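Local coordinates for protein halohydrin dehalogenase (Rhizobium radiobacter, PDB 4IY1) that probably catalyses the reversible conversion of vicinal halohydrins into epoxides with release of halide, on a short-chain dehydrogenase/reductase fold, at residues F136-E141 and G241-V246; I173-V178 and K215-L220; R98-A103 and A146-G151. The protein carries 37 engineered substitutions. All blocks are in the same frame, centred on the assembly; numbering follows the deposited sequence.

Interaction 1 of 3, residues F136-E141 and G241-V246; sequences FGPWKE and GGFPVV. Engineered in segment 241-246: Val-245 (natural residue Met), Val-246 (natural residue Ile).
Phe-243 reaches from the loop 241-246 to meet Pro-138 and Trp-139. Its CB starts the ring toward the other segment, with CG anti to the backbone N and beside the carbonyl carbon (chi1 -180°), which sets the ring against the proline that follows it. Over the ring centre, on one face, lies Pro-244 CB, 3.8 Å above the plane; the peptide bond before this proline is cis, consistent with the proline ring lying against the phenyl. The contact across to the other loop falls to the atoms beyond CD1 and CD2: Phe-243 CE1 lies 3.6 Å from Trp-139 CH2 and also 3.6 Å from Pro-138 CG. At the tip, Phe-243 CZ is 3.6 Å from Trp-139 CZ2.

The two loops follow strands 126-130 and 236-239 of a Rossmann-type sheet and meet beyond the C-terminal ends of its strands, close to the tetramer interfaces. Pro-138 packs on Pro-244 of the second subunit, whose Val-246 receives Phe-243.

The Trp-139 six-membered ring and the Phe-243 ring are inclined by only 20°, yet their centroids are 5.2 Å apart; they are slid past each other and overlap little. Trp-86 meets the indole with its plane at about 70°. With an alanine here in place of Trp-139, CE1 and CZ of Phe-243 would probably keep only Pro-138 beside them across the contact, and the ring is likely to gain freedom to shift. Within the 136-141 loop, Pro-138 CD lies 3.8 Å above the indole plane, toward its rim, while Pro-138 CG touches Pro-244 CG at 4.0 Å.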
ATOM      1  N   PHE B 136       4.273  -8.908  -1.701  1.00 32.33           N
ATOM      2  CA  PHE B 136       3.715  -8.596  -0.387  1.00 37.26           C
ATOM      3  C   PHE B 136       2.431  -9.381  -0.107  1.00 37.78           C
ATOM      4  O   PHE B 136       1.564  -8.904   0.627  1.00 34.71           O
ATOM      5  CB  PHE B 136       3.449  -7.087  -0.265  1.00 40.20           C
ATOM      6  CG  PHE B 136       4.699  -6.246  -0.349  1.00 32.42           C
ATOM      7  CD1 PHE B 136       5.440  -5.949   0.801  1.00 32.31           C
ATOM      8  CD2 PHE B 136       5.133  -5.745  -1.572  1.00 32.12           C
ATOM      9  CE1 PHE B 136       6.621  -5.193   0.716  1.00 28.88           C
ATOM     10  CE2 PHE B 136       6.305  -4.979  -1.666  1.00 29.40           C
ATOM     11  CZ  PHE B 136       7.030  -4.683  -0.517  1.00 33.33           C
ATOM     12  N   GLY B 137       2.305 -10.576  -0.696  1.00 32.19           N
ATOM     13  CA  GLY B 137       1.088 -11.390  -0.531  1.00 30.10           C
ATOM     14  C   GLY B 137       1.089 -12.199   0.762  1.00 28.44           C
ATOM     15  O   GLY B 137       2.004 -12.069   1.582  1.00 28.41           O
ATOM     16  N   PRO B 138       0.094 -13.094   0.928  1.00 32.98           N
ATOM     17  CA  PRO B 138      -0.122 -13.763   2.208  1.00 29.22           C
ATOM     18  C   PRO B 138       0.516 -15.159   2.306  1.00 35.96           C
ATOM     19  O   PRO B 138       0.308 -15.843   3.319  1.00 34.90           O
ATOM     20  CB  PRO B 138      -1.639 -13.897   2.255  1.00 31.27           C
ATOM     21  CG  PRO B 138      -2.000 -14.155   0.814  1.00 33.53           C
ATOM     22  CD  PRO B 138      -1.044 -13.304   0.002  1.00 31.94           C
ATOM     23  N   TRP B 139       1.256 -15.590   1.277  1.00 31.42           N
ATOM     24  CA  TRP B 139       1.925 -16.915   1.319  1.00 36.51           C
ATOM     25  C   TRP B 139       3.160 -16.985   2.177  1.00 36.32           C
ATOM     26  O   TRP B 139       3.842 -15.978   2.381  1.00 32.50           O
ATOM     27  CB  TRP B 139       2.269 -17.392  -0.078  1.00 41.84           C
ATOM     28  CG  TRP B 139       1.054 -17.749  -0.887  1.00 41.05           C
ATOM     29  CD1 TRP B 139       0.233 -18.869  -0.749  1.00 43.08           C
ATOM     30  CD2 TRP B 139       0.429 -16.944  -1.911  1.00 43.79           C
ATOM     31  NE1 TRP B 139      -0.772 -18.848  -1.672  1.00 47.88           N
ATOM     32  CE2 TRP B 139      -0.729 -17.704  -2.381  1.00 42.14           C
ATOM     33  CE3 TRP B 139       0.728 -15.726  -2.506  1.00 48.86           C
ATOM     34  CZ2 TRP B 139      -1.547 -17.240  -3.381  1.00 44.50           C
ATOM     35  CZ3 TRP B 139      -0.106 -15.263  -3.516  1.00 55.38           C
ATOM     36  CH2 TRP B 139      -1.218 -16.005  -3.947  1.00 65.74           C
ATOM     37  N   LYS B 140       3.502 -18.190   2.639  1.00 29.80           N
ATOM     38  CA  LYS B 140       4.810 -18.425   3.231  1.00 32.22           C
ATOM     39  C   LYS B 140       5.635 -19.439   2.441  1.00 36.03           C
ATOM     40  O   LYS B 140       5.144 -20.041   1.487  1.00 41.32           O
ATOM     41  CB  LYS B 140       4.686 -18.822   4.695  1.00 41.34           C
ATOM     42  CG  LYS B 140       3.515 -19.741   5.012  1.00 44.88           C
ATOM     43  CD  LYS B 140       3.468 -20.059   6.499  1.00 62.02           C
ATOM     44  CE  LYS B 140       2.854 -21.434   6.767  1.00 69.94           C
ATOM     45  NZ  LYS B 140       3.495 -22.073   7.971  1.00 61.29           N
ATOM     46  N   GLU B 141       6.934 -19.474   2.705  1.00 42.24           N
ATOM     47  CA  GLU B 141       7.892 -20.263   1.888  1.00 54.57           C
ATOM     48  C   GLU B 141       7.893 -20.014   0.379  1.00 53.72           C
ATOM     49  O   GLU B 141       8.365 -20.870  -0.387  1.00 47.49           O
ATOM     50  CB  GLU B 141       7.723 -21.755   2.135  1.00 59.03           C
ATOM     51  CG  GLU B 141       8.656 -22.275   3.201  1.00 68.30           C
ATOM     52  CD  GLU B 141       8.320 -23.690   3.595  1.00 71.12           C
ATOM     53  OE1 GLU B 141       8.252 -23.956   4.818  1.00 59.69           O
ATOM     54  OE2 GLU B 141       8.087 -24.509   2.673  1.00 55.81           O
ATOM     55  N   GLY B 241      -9.589 -11.518  -8.149  1.00 29.05           N
ATOM     56  CA  GLY B 241     -10.983 -11.805  -7.742  1.00 29.61           C
ATOM     57  C   GLY B 241     -11.281 -11.596  -6.263  1.00 30.86           C
ATOM     58  O   GLY B 241     -12.164 -12.259  -5.706  1.00 28.44           O
ATOM     59  N   GLY B 242     -10.525 -10.706  -5.610  1.00 28.22           N
ATOM     60  CA  GLY B 242     -10.750 -10.346  -4.202  1.00 19.92           C
ATOM     61  C   GLY B 242      -9.962 -11.207  -3.235  1.00 31.63           C
ATOM     62  O   GLY B 242     -10.118 -11.100  -2.015  1.00 29.28           O
ATOM     63  N   PHE B 243      -9.088 -12.054  -3.760  1.00 26.67           N
ATOM     64  CA  PHE B 243      -8.154 -12.787  -2.896  1.00 34.83           C
ATOM     65  C   PHE B 243      -7.242 -11.794  -2.180  1.00 39.21           C
ATOM     66  O   PHE B 243      -6.923 -10.756  -2.743  1.00 38.94           O
ATOM     67  CB  PHE B 243      -7.318 -13.766  -3.738  1.00 30.92           C
ATOM     68  CG  PHE B 243      -6.335 -14.565  -2.943  1.00 32.99           C
ATOM     69  CD1 PHE B 243      -5.028 -14.112  -2.771  1.00 40.85           C
ATOM     70  CD2 PHE B 243      -6.683 -15.806  -2.424  1.00 35.41           C
ATOM     71  CE1 PHE B 243      -4.096 -14.872  -2.086  1.00 36.53           C
ATOM     72  CE2 PHE B 243      -5.765 -16.560  -1.711  1.00 36.96           C
ATOM     73  CZ  PHE B 243      -4.461 -16.097  -1.553  1.00 41.45           C
ATOM     74  N   PRO B 244      -6.865 -12.077  -0.920  1.00 39.63           N
ATOM     75  CA  PRO B 244      -7.390 -13.142  -0.077  1.00 38.35           C
ATOM     76  C   PRO B 244      -8.628 -12.730   0.716  1.00 39.74           C
ATOM     77  O   PRO B 244      -8.789 -11.561   1.079  1.00 38.90           O
ATOM     78  CB  PRO B 244      -6.232 -13.416   0.897  1.00 41.83           C
ATOM     79  CG  PRO B 244      -5.444 -12.140   0.934  1.00 46.17           C
ATOM     80  CD  PRO B 244      -5.910 -11.235  -0.186  1.00 41.65           C
ATOM     81  N   VAL B 245      -9.435 -13.727   1.064  1.00 38.06           N
ATOM     82  CA  VAL B 245     -10.585 -13.559   1.929  1.00 35.82           C
ATOM     83  C   VAL B 245     -10.437 -14.582   3.048  1.00 40.85           C
ATOM     84  O   VAL B 245     -10.236 -15.773   2.776  1.00 50.98           O
ATOM     85  CB  VAL B 245     -11.885 -13.760   1.100  1.00 38.29           C
ATOM     86  CG1 VAL B 245     -12.806 -14.810   1.686  1.00 49.29           C
ATOM     87  CG2 VAL B 245     -12.601 -12.448   0.879  1.00 42.73           C
ATOM     88  N   VAL B 246     -10.305 -14.099   4.279  1.00 43.44           N
ATOM     89  CA  VAL B 246     -10.290 -14.985   5.440  1.00 46.37           C
ATOM     90  C   VAL B 246     -11.617 -14.903   6.169  1.00 52.55           C
ATOM     91  O   VAL B 246     -12.320 -13.889   6.097  1.00 52.96           O
ATOM     92  CB  VAL B 246      -9.153 -14.683   6.448  1.00 46.22           C
ATOM     93  CG1 VAL B 246      -7.830 -14.422   5.747  1.00 45.09           C
ATOM     94  CG2 VAL B 246      -9.527 -13.523   7.346  1.00 62.29           C
TER

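Interaction 2 of 3, residues I173-V178 and K215-L220; sequences IAPNGV and KELGEL. Engineered in segment 173-178: Ala-174 (natural residue Gly), Gly-177 (natural residue Tyr), Val-178 (natural residue Leu).
A beta-alpha-beta crossover of the Rossmann sheet is packed here: strand 170-175 lies beside strand 236-239 in parallel, and helix 214-225, which belongs to the connection between them, lies against the sheet. The contact is wholly apolar. Ile-173 and Leu-220 reach toward each other tip to tip, with Ile-173 CG1 3.9 Å from Leu-220 CD2 and the terminal Ile-173 CD1 equally near that methyl. Two torsions set this up: Ile-173 CG1 is anti to its carbonyl carbon (chi1 -69°), while Leu-220 CG stands anti to its own backbone nitrogen (chi1 176°).

One turn earlier on the helix, Leu-217 works through a single branch. Leu-217 CD1 lies 4.2 Å from Pro-175 CG, the two side chains crossing at a slant, and equally far from Val-178 CG1. Val-178 is an engineered residue, leucine in the natural enzyme. Ile-173 and Pro-175, two apart on the strand, thus face the helix, whereas the engineered Ala-174 between them makes no contact with residues 215-220 and packs on Thr-131 and Trp-238.

The i to i-4 backbone bond from Leu-220 N to Glu-216 O, 3.0 Å, is one of those of the helix. Glu-216 points its carboxylate elsewhere: OE2 forms a salt bridge with Arg-210, and OE1 takes a hydrogen bond from the backbone N of Tyr-231 of the fourth subunit. Leu-217 and Leu-220 also touch Leu-239 and Phe-237, so the helix spans two neighbouring strands, the pattern of a helical layer covering a parallel sheet in the Rossmann fold.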
ATOM      1  N   ILE B 173       0.380  -5.836 -14.163  1.00 25.94           N
ATOM      2  CA  ILE B 173      -0.827  -6.598 -13.845  1.00 24.89           C
ATOM      3  C   ILE B 173      -0.431  -7.747 -12.946  1.00 26.58           C
ATOM      4  O   ILE B 173       0.368  -8.585 -13.328  1.00 27.30           O
ATOM      5  CB  ILE B 173      -1.530  -7.158 -15.102  1.00 29.73           C
ATOM      6  CG1 ILE B 173      -2.138  -6.030 -15.925  1.00 21.12           C
ATOM      7  CG2 ILE B 173      -2.653  -8.138 -14.691  1.00 23.24           C
ATOM      8  CD1 ILE B 173      -2.560  -6.477 -17.334  1.00 26.66           C
ATOM      9  N   ALA B 174      -0.972  -7.761 -11.731  1.00 23.36           N
ATOM     10  CA  ALA B 174      -0.516  -8.686 -10.715  1.00 21.82           C
ATOM     11  C   ALA B 174      -1.647  -9.713 -10.449  1.00 23.80           C
ATOM     12  O   ALA B 174      -2.556  -9.439  -9.690  1.00 22.87           O
ATOM     13  CB  ALA B 174      -0.202  -7.918  -9.413  1.00 19.69           C
ATOM     14  N   PRO B 175      -1.614 -10.856 -11.133  1.00 27.01           N
ATOM     15  CA  PRO B 175      -2.750 -11.770 -11.060  1.00 30.06           C
ATOM     16  C   PRO B 175      -2.651 -12.779  -9.935  1.00 29.02           C
ATOM     17  O   PRO B 175      -1.579 -12.992  -9.356  1.00 28.39           O
ATOM     18  CB  PRO B 175      -2.734 -12.481 -12.429  1.00 30.94           C
ATOM     19  CG  PRO B 175      -1.603 -11.860 -13.202  1.00 28.40           C
ATOM     20  CD  PRO B 175      -0.700 -11.202 -12.223  1.00 22.22           C
ATOM     21  N   ASN B 176      -3.795 -13.305  -9.531  1.00 30.52           N
ATOM     22  CA  ASN B 176      -3.823 -14.612  -8.857  1.00 35.24           C
ATOM     23  C   ASN B 176      -5.094 -15.360  -9.269  1.00 35.87           C
ATOM     24  O   ASN B 176      -6.124 -14.737  -9.477  1.00 32.26           O
ATOM     25  CB  ASN B 176      -3.752 -14.453  -7.332  1.00 35.46           C
ATOM     26  CG  ASN B 176      -3.732 -15.796  -6.599  1.00 37.25           C
ATOM     27  OD1 ASN B 176      -4.743 -16.229  -6.021  1.00 37.35           O
ATOM     28  ND2 ASN B 176      -2.584 -16.454  -6.608  1.00 29.12           N
ATOM     29  N   GLY B 177      -4.981 -16.671  -9.503  1.00 35.19           N
ATOM     30  CA  GLY B 177      -6.142 -17.506  -9.769  1.00 29.48           C
ATOM     31  C   GLY B 177      -6.664 -17.332 -11.185  1.00 35.23           C
ATOM     32  O   GLY B 177      -7.866 -17.500 -11.439  1.00 35.62           O
ATOM     33  N   VAL B 178      -5.775 -16.994 -12.123  1.00 27.66           N
ATOM     34  CA  VAL B 178      -6.207 -16.887 -13.503  1.00 30.66           C
ATOM     35  C   VAL B 178      -6.045 -18.239 -14.193  1.00 40.03           C
ATOM     36  O   VAL B 178      -4.953 -18.798 -14.223  1.00 40.25           O
ATOM     37  CB  VAL B 178      -5.440 -15.812 -14.289  1.00 34.05           C
ATOM     38  CG1 VAL B 178      -5.841 -15.894 -15.749  1.00 35.04           C
ATOM     39  CG2 VAL B 178      -5.767 -14.418 -13.740  1.00 26.89           C
ATOM     40  N   LYS B 215      -9.661 -14.522 -20.668  1.00 32.58           N
ATOM     41  CA  LYS B 215     -10.289 -13.462 -21.410  1.00 34.37           C
ATOM     42  C   LYS B 215     -10.337 -12.178 -20.553  1.00 36.33           C
ATOM     43  O   LYS B 215     -10.345 -11.076 -21.086  1.00 34.14           O
ATOM     44  CB  LYS B 215     -11.702 -13.872 -21.824  1.00 35.22           C
ATOM     45  CG  LYS B 215     -12.525 -12.704 -22.322  1.00 33.49           C
ATOM     46  CD  LYS B 215     -13.394 -13.101 -23.496  1.00 50.75           C
ATOM     47  CE  LYS B 215     -13.433 -12.029 -24.577  1.00 46.25           C
ATOM     48  NZ  LYS B 215     -14.833 -11.945 -25.074  1.00 49.13           N
ATOM     49  N   GLU B 216     -10.471 -12.331 -19.239  1.00 30.26           N
ATOM     50  CA  GLU B 216     -10.518 -11.158 -18.350  1.00 32.54           C
ATOM     51  C   GLU B 216      -9.140 -10.481 -18.336  1.00 28.22           C
ATOM     52  O   GLU B 216      -9.014  -9.282 -18.623  1.00 31.96           O
ATOM     53  CB  GLU B 216     -10.952 -11.569 -16.932  1.00 24.25           C
ATOM     54  CG  GLU B 216     -12.463 -11.839 -16.810  1.00 30.51           C
ATOM     55  CD  GLU B 216     -12.861 -12.360 -15.431  1.00 33.23           C
ATOM     56  OE1 GLU B 216     -13.625 -11.654 -14.724  1.00 32.69           O
ATOM     57  OE2 GLU B 216     -12.295 -13.401 -14.989  1.00 33.22           O
ATOM     58  N   LEU B 217      -8.114 -11.316 -18.246  1.00 28.33           N
ATOM     59  CA  LEU B 217      -6.741 -10.861 -18.265  1.00 30.31           C
ATOM     60  C   LEU B 217      -6.384 -10.202 -19.604  1.00 31.29           C
ATOM     61  O   LEU B 217      -5.869  -9.078 -19.638  1.00 31.77           O
ATOM     62  CB  LEU B 217      -5.790 -12.013 -17.921  1.00 30.17           C
ATOM     63  CG  LEU B 217      -4.338 -11.567 -17.671  1.00 31.33           C
ATOM     64  CD1 LEU B 217      -3.537 -12.552 -16.830  1.00 25.96           C
ATOM     65  CD2 LEU B 217      -3.674 -11.291 -19.004  1.00 28.94           C
ATOM     66  N   GLY B 218      -6.824 -10.815 -20.700  1.00 26.25           N
ATOM     67  CA  GLY B 218      -6.797 -10.176 -22.024  1.00 24.22           C
ATOM     68  C   GLY B 218      -7.559  -8.882 -22.190  1.00 26.12           C
ATOM     69  O   GLY B 218      -7.114  -7.967 -22.902  1.00 28.97           O
ATOM     70  N   GLU B 219      -8.762  -8.814 -21.640  1.00 27.19           N
ATOM     71  CA  GLU B 219      -9.553  -7.601 -21.817  1.00 26.36           C
ATOM     72  C   GLU B 219      -8.830  -6.418 -21.121  1.00 27.76           C
ATOM     73  O   GLU B 219      -8.842  -5.287 -21.607  1.00 30.10           O
ATOM     74  CB  GLU B 219     -10.975  -7.782 -21.247  1.00 32.42           C
ATOM     75  CG  GLU B 219     -11.805  -8.861 -21.952  1.00 38.47           C
ATOM     76  CD  GLU B 219     -12.611  -8.311 -23.108  1.00 39.64           C
ATOM     77  OE1 GLU B 219     -12.342  -7.186 -23.557  1.00 37.12           O
ATOM     78  OE2 GLU B 219     -13.571  -8.968 -23.519  1.00 53.61           O
ATOM     79  N   LEU B 220      -8.189  -6.699 -19.996  1.00 25.78           N
ATOM     80  CA  LEU B 220      -7.547  -5.649 -19.215  1.00 27.25           C
ATOM     81  C   LEU B 220      -6.311  -5.159 -19.959  1.00 22.08           C
ATOM     82  O   LEU B 220      -6.166  -3.977 -20.213  1.00 25.24           O
ATOM     83  CB  LEU B 220      -7.140  -6.164 -17.832  1.00 23.87           C
ATOM     84  CG  LEU B 220      -6.374  -5.137 -16.987  1.00 25.48           C
ATOM     85  CD1 LEU B 220      -7.183  -3.843 -16.815  1.00 23.63           C
ATOM     86  CD2 LEU B 220      -5.994  -5.679 -15.632  1.00 19.14           C
TER

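Interaction 3 of 3, residues R98-A103 and A146-G151; sequences RDMVEA and ASARAG. Engineered in segment 98-103: Asp-99 (natural residue Gly), Met-100 (natural residue Ala). Engineered in segment 146-151: Ala-146 (natural residue Thr).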
ATOM      1  N   ARG B  98      19.118 -15.938  -7.781  1.00 26.85           N
ATOM      2  CA  ARG B  98      19.638 -15.245  -8.980  1.00 29.36           C
ATOM      3  C   ARG B  98      18.861 -15.627 -10.231  1.00 27.43           C
ATOM      4  O   ARG B  98      18.406 -14.752 -10.964  1.00 27.80           O
ATOM      5  CB  ARG B  98      21.143 -15.509  -9.209  1.00 28.08           C
ATOM      6  CG  ARG B  98      22.074 -14.741  -8.284  1.00 32.15           C
ATOM      7  CD  ARG B  98      23.555 -14.785  -8.735  1.00 32.66           C
ATOM      8  NE  ARG B  98      24.435 -14.211  -7.711  1.00 30.57           N
ATOM      9  CZ  ARG B  98      25.035 -14.913  -6.753  1.00 32.65           C
ATOM     10  NH1 ARG B  98      24.955 -16.234  -6.739  1.00 43.00           N
ATOM     11  NH2 ARG B  98      25.651 -14.291  -5.758  1.00 35.18           N
ATOM     12  N   ASP B  99      18.593 -16.921 -10.408  1.00 29.42           N
ATOM     13  CA  ASP B  99      17.794 -17.379 -11.549  1.00 38.64           C
ATOM     14  C   ASP B  99      16.346 -16.863 -11.493  1.00 30.46           C
ATOM     15  O   ASP B  99      15.755 -16.558 -12.526  1.00 34.65           O
ATOM     16  CB  ASP B  99      17.779 -18.915 -11.646  1.00 38.20           C
ATOM     17  CG  ASP B  99      19.154 -19.512 -11.926  1.00 49.26           C
ATOM     18  OD1 ASP B  99      20.062 -18.793 -12.405  1.00 43.11           O
ATOM     19  OD2 ASP B  99      19.339 -20.709 -11.610  1.00 54.09           O
ATOM     20  N   MET B 100      15.741 -16.900 -10.312  1.00 32.09           N
ATOM     21  CA  MET B 100      14.408 -16.307 -10.100  1.00 31.16           C
ATOM     22  C   MET B 100      14.402 -14.822 -10.523  1.00 30.05           C
ATOM     23  O   MET B 100      13.636 -14.409 -11.393  1.00 25.83           O
ATOM     24  CB  MET B 100      13.995 -16.471  -8.625  1.00 39.39           C
ATOM     25  CG  MET B 100      12.527 -16.181  -8.288  1.00 35.48           C
ATOM     26  SD  MET B 100      11.380 -17.319  -9.063  1.00 45.70           S
ATOM     27  CE  MET B 100      11.406 -18.629  -7.829  1.00 40.07           C
ATOM     28  N   VAL B 101      15.329 -14.043  -9.986  1.00 29.01           N
ATOM     29  CA  VAL B 101      15.388 -12.617 -10.325  1.00 24.28           C
ATOM     30  C   VAL B 101      15.684 -12.446 -11.841  1.00 27.72           C
ATOM     31  O   VAL B 101      15.039 -11.659 -12.546  1.00 24.71           O
ATOM     32  CB  VAL B 101      16.425 -11.906  -9.433  1.00 26.24           C
ATOM     33  CG1 VAL B 101      16.647 -10.478  -9.902  1.00 28.49           C
ATOM     34  CG2 VAL B 101      15.953 -11.915  -7.973  1.00 27.56           C
ATOM     35  N   GLU B 102      16.580 -13.272 -12.360  1.00 25.76           N
ATOM     36  CA  GLU B 102      16.831 -13.267 -13.786  1.00 27.88           C
ATOM     37  C   GLU B 102      15.536 -13.415 -14.589  1.00 23.89           C
ATOM     38  O   GLU B 102      15.230 -12.570 -15.440  1.00 26.69           O
ATOM     39  CB  GLU B 102      17.885 -14.320 -14.171  1.00 29.43           C
ATOM     40  CG  GLU B 102      18.397 -14.135 -15.598  1.00 34.85           C
ATOM     41  CD  GLU B 102      19.204 -12.845 -15.768  1.00 41.36           C
ATOM     42  OE1 GLU B 102      19.849 -12.401 -14.791  1.00 37.40           O
ATOM     43  OE2 GLU B 102      19.194 -12.261 -16.875  1.00 40.54           O
ATOM     44  N   ALA B 103      14.723 -14.434 -14.272  1.00 30.61           N
ATOM     45  CA  ALA B 103      13.483 -14.701 -15.061  1.00 25.86           C
ATOM     46  C   ALA B 103      12.394 -13.640 -14.839  1.00 31.73           C
ATOM     47  O   ALA B 103      11.685 -13.268 -15.779  1.00 29.66           O
ATOM     48  CB  ALA B 103      12.929 -16.120 -14.772  1.00 27.33           C
ATOM     49  N   ALA B 146       8.007 -14.127  -4.397  1.00 26.30           N
ATOM     50  CA  ALA B 146       7.181 -12.975  -4.013  1.00 23.71           C
ATOM     51  C   ALA B 146       8.031 -11.738  -4.250  1.00 23.11           C
ATOM     52  O   ALA B 146       7.538 -10.706  -4.711  1.00 25.29           O
ATOM     53  CB  ALA B 146       6.787 -13.075  -2.536  1.00 20.78           C
ATOM     54  N   SER B 147       9.298 -11.823  -3.852  1.00 21.92           N
ATOM     55  CA  SER B 147      10.167 -10.653  -3.850  1.00 26.08           C
ATOM     56  C   SER B 147      10.605 -10.211  -5.239  1.00 25.99           C
ATOM     57  O   SER B 147      10.554  -9.030  -5.553  1.00 31.03           O
ATOM     58  CB  SER B 147      11.346 -10.840  -2.890  1.00 24.98           C
ATOM     59  OG  SER B 147      12.408 -11.494  -3.512  1.00 31.29           O
ATOM     60  N   ALA B 148      10.903 -11.163  -6.117  1.00 21.68           N
ATOM     61  CA  ALA B 148      11.172 -10.835  -7.525  1.00 23.86           C
ATOM     62  C   ALA B 148       9.986 -10.259  -8.258  1.00 22.82           C
ATOM     63  O   ALA B 148      10.117  -9.300  -9.064  1.00 22.83           O
ATOM     64  CB  ALA B 148      11.733 -12.051  -8.273  1.00 24.81           C
ATOM     65  N   ARG B 149       8.792 -10.747  -7.929  1.00 21.78           N
ATOM     66  CA  ARG B 149       7.614 -10.175  -8.548  1.00 19.42           C
ATOM     67  C   ARG B 149       7.389  -8.736  -8.050  1.00 17.04           C
ATOM     68  O   ARG B 149       6.813  -7.924  -8.759  1.00 17.99           O
ATOM     69  CB  ARG B 149       6.352 -11.044  -8.284  1.00 19.07           C
ATOM     70  CG  ARG B 149       6.375 -12.415  -8.954  1.00 21.66           C
ATOM     71  CD  ARG B 149       6.217 -12.295 -10.484  1.00 22.95           C
ATOM     72  NE  ARG B 149       5.881 -13.565 -11.115  1.00 22.15           N
ATOM     73  CZ  ARG B 149       5.639 -13.723 -12.416  1.00 28.81           C
ATOM     74  NH1 ARG B 149       5.912 -12.743 -13.260  1.00 22.02           N
ATOM     75  NH2 ARG B 149       5.183 -14.895 -12.883  1.00 24.40           N
ATOM     76  N   ALA B 150       7.671  -8.492  -6.775  1.00 18.07           N
ATOM     77  CA  ALA B 150       7.491  -7.138  -6.188  1.00 18.87           C
ATOM     78  C   ALA B 150       8.516  -6.173  -6.829  1.00 16.68           C
ATOM     79  O   ALA B 150       8.192  -5.023  -7.173  1.00 21.17           O
ATOM     80  CB  ALA B 150       7.723  -7.196  -4.679  1.00 18.19           C
ATOM     81  N   GLY B 151       9.702  -6.704  -7.096  1.00 18.11           N
ATOM     82  CA  GLY B 151      10.721  -6.003  -7.898  1.00 20.54           C
ATOM     83  C   GLY B 151      10.178  -5.551  -9.241  1.00 19.74           C
ATOM     84  O   GLY B 151      10.314  -4.385  -9.623  1.00 20.65           O
TER
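This is a small helix-to-helix contact, between helix 94-122 and helix 143-163, which lie together over one face of the central sheet. Its closeness shows in the backbones: Val-101 CA and Ala-148 CA are 5.4 Å apart. The approach is consistent with an alanine at the facing position, whose lone methyl does the touching. Ala-148 CB lies 4.2 Å from Val-101 CA and as far from the Val-101 CG2 methyl, meeting backbone and side chain of that residue together.

Met-100, engineered in place of alanine, makes a second apolar contact. Its CG, turned anti to the backbone N (chi1 -168°), brings Met-100 CG within 4.2 Å of Ala-148 CB, and the residue also packs on Thr-144 and Tyr-145. Each helix keeps its regular bonds here, as from Gly-151 N to Ser-147 O at 2.9 Å.

Beyond the pair lies the third subunit: Val-101 packs on its Val-101, and Arg-98 and Glu-102 exchange salt bridges with its Glu-102 and Arg-98, consistent with the paired-helix interface of short-chain dehydrogenases. Further along helix 94-122, Leu-104 and Gln-105 also touch Ala-148, and the two helices, which follow strands 75-79 and 126-130 in the chain, lie side by side over the parallel sheet.

Interactions 1 and 2 touch directly, through Asn-176, whose OD1 is 3.8 Å from Phe-243 CG and whose amide packs on Trp-139. Interaction 1 also reaches interaction 3, where Phe-136 CE2 is 4.0 Å from Ala-150 CB. Interactions 2 and 3 do not meet; their nearest atoms are about 7 Å apart, but both approach Phe-12, which is touched by Pro-175 and by Arg-149. Helix 143-163, of interaction 3, carries Tyr-145 and Arg-149, joined by a hydrogen bond; with Ser-132, which Arg-149 touches, they probably form the Ser-Tyr-Arg triad known for this family, so interaction 3 lies on the helix that probably carries two catalytic residues. Interactions 1 and 2 border the fourth subunit, 1 and 3 the third.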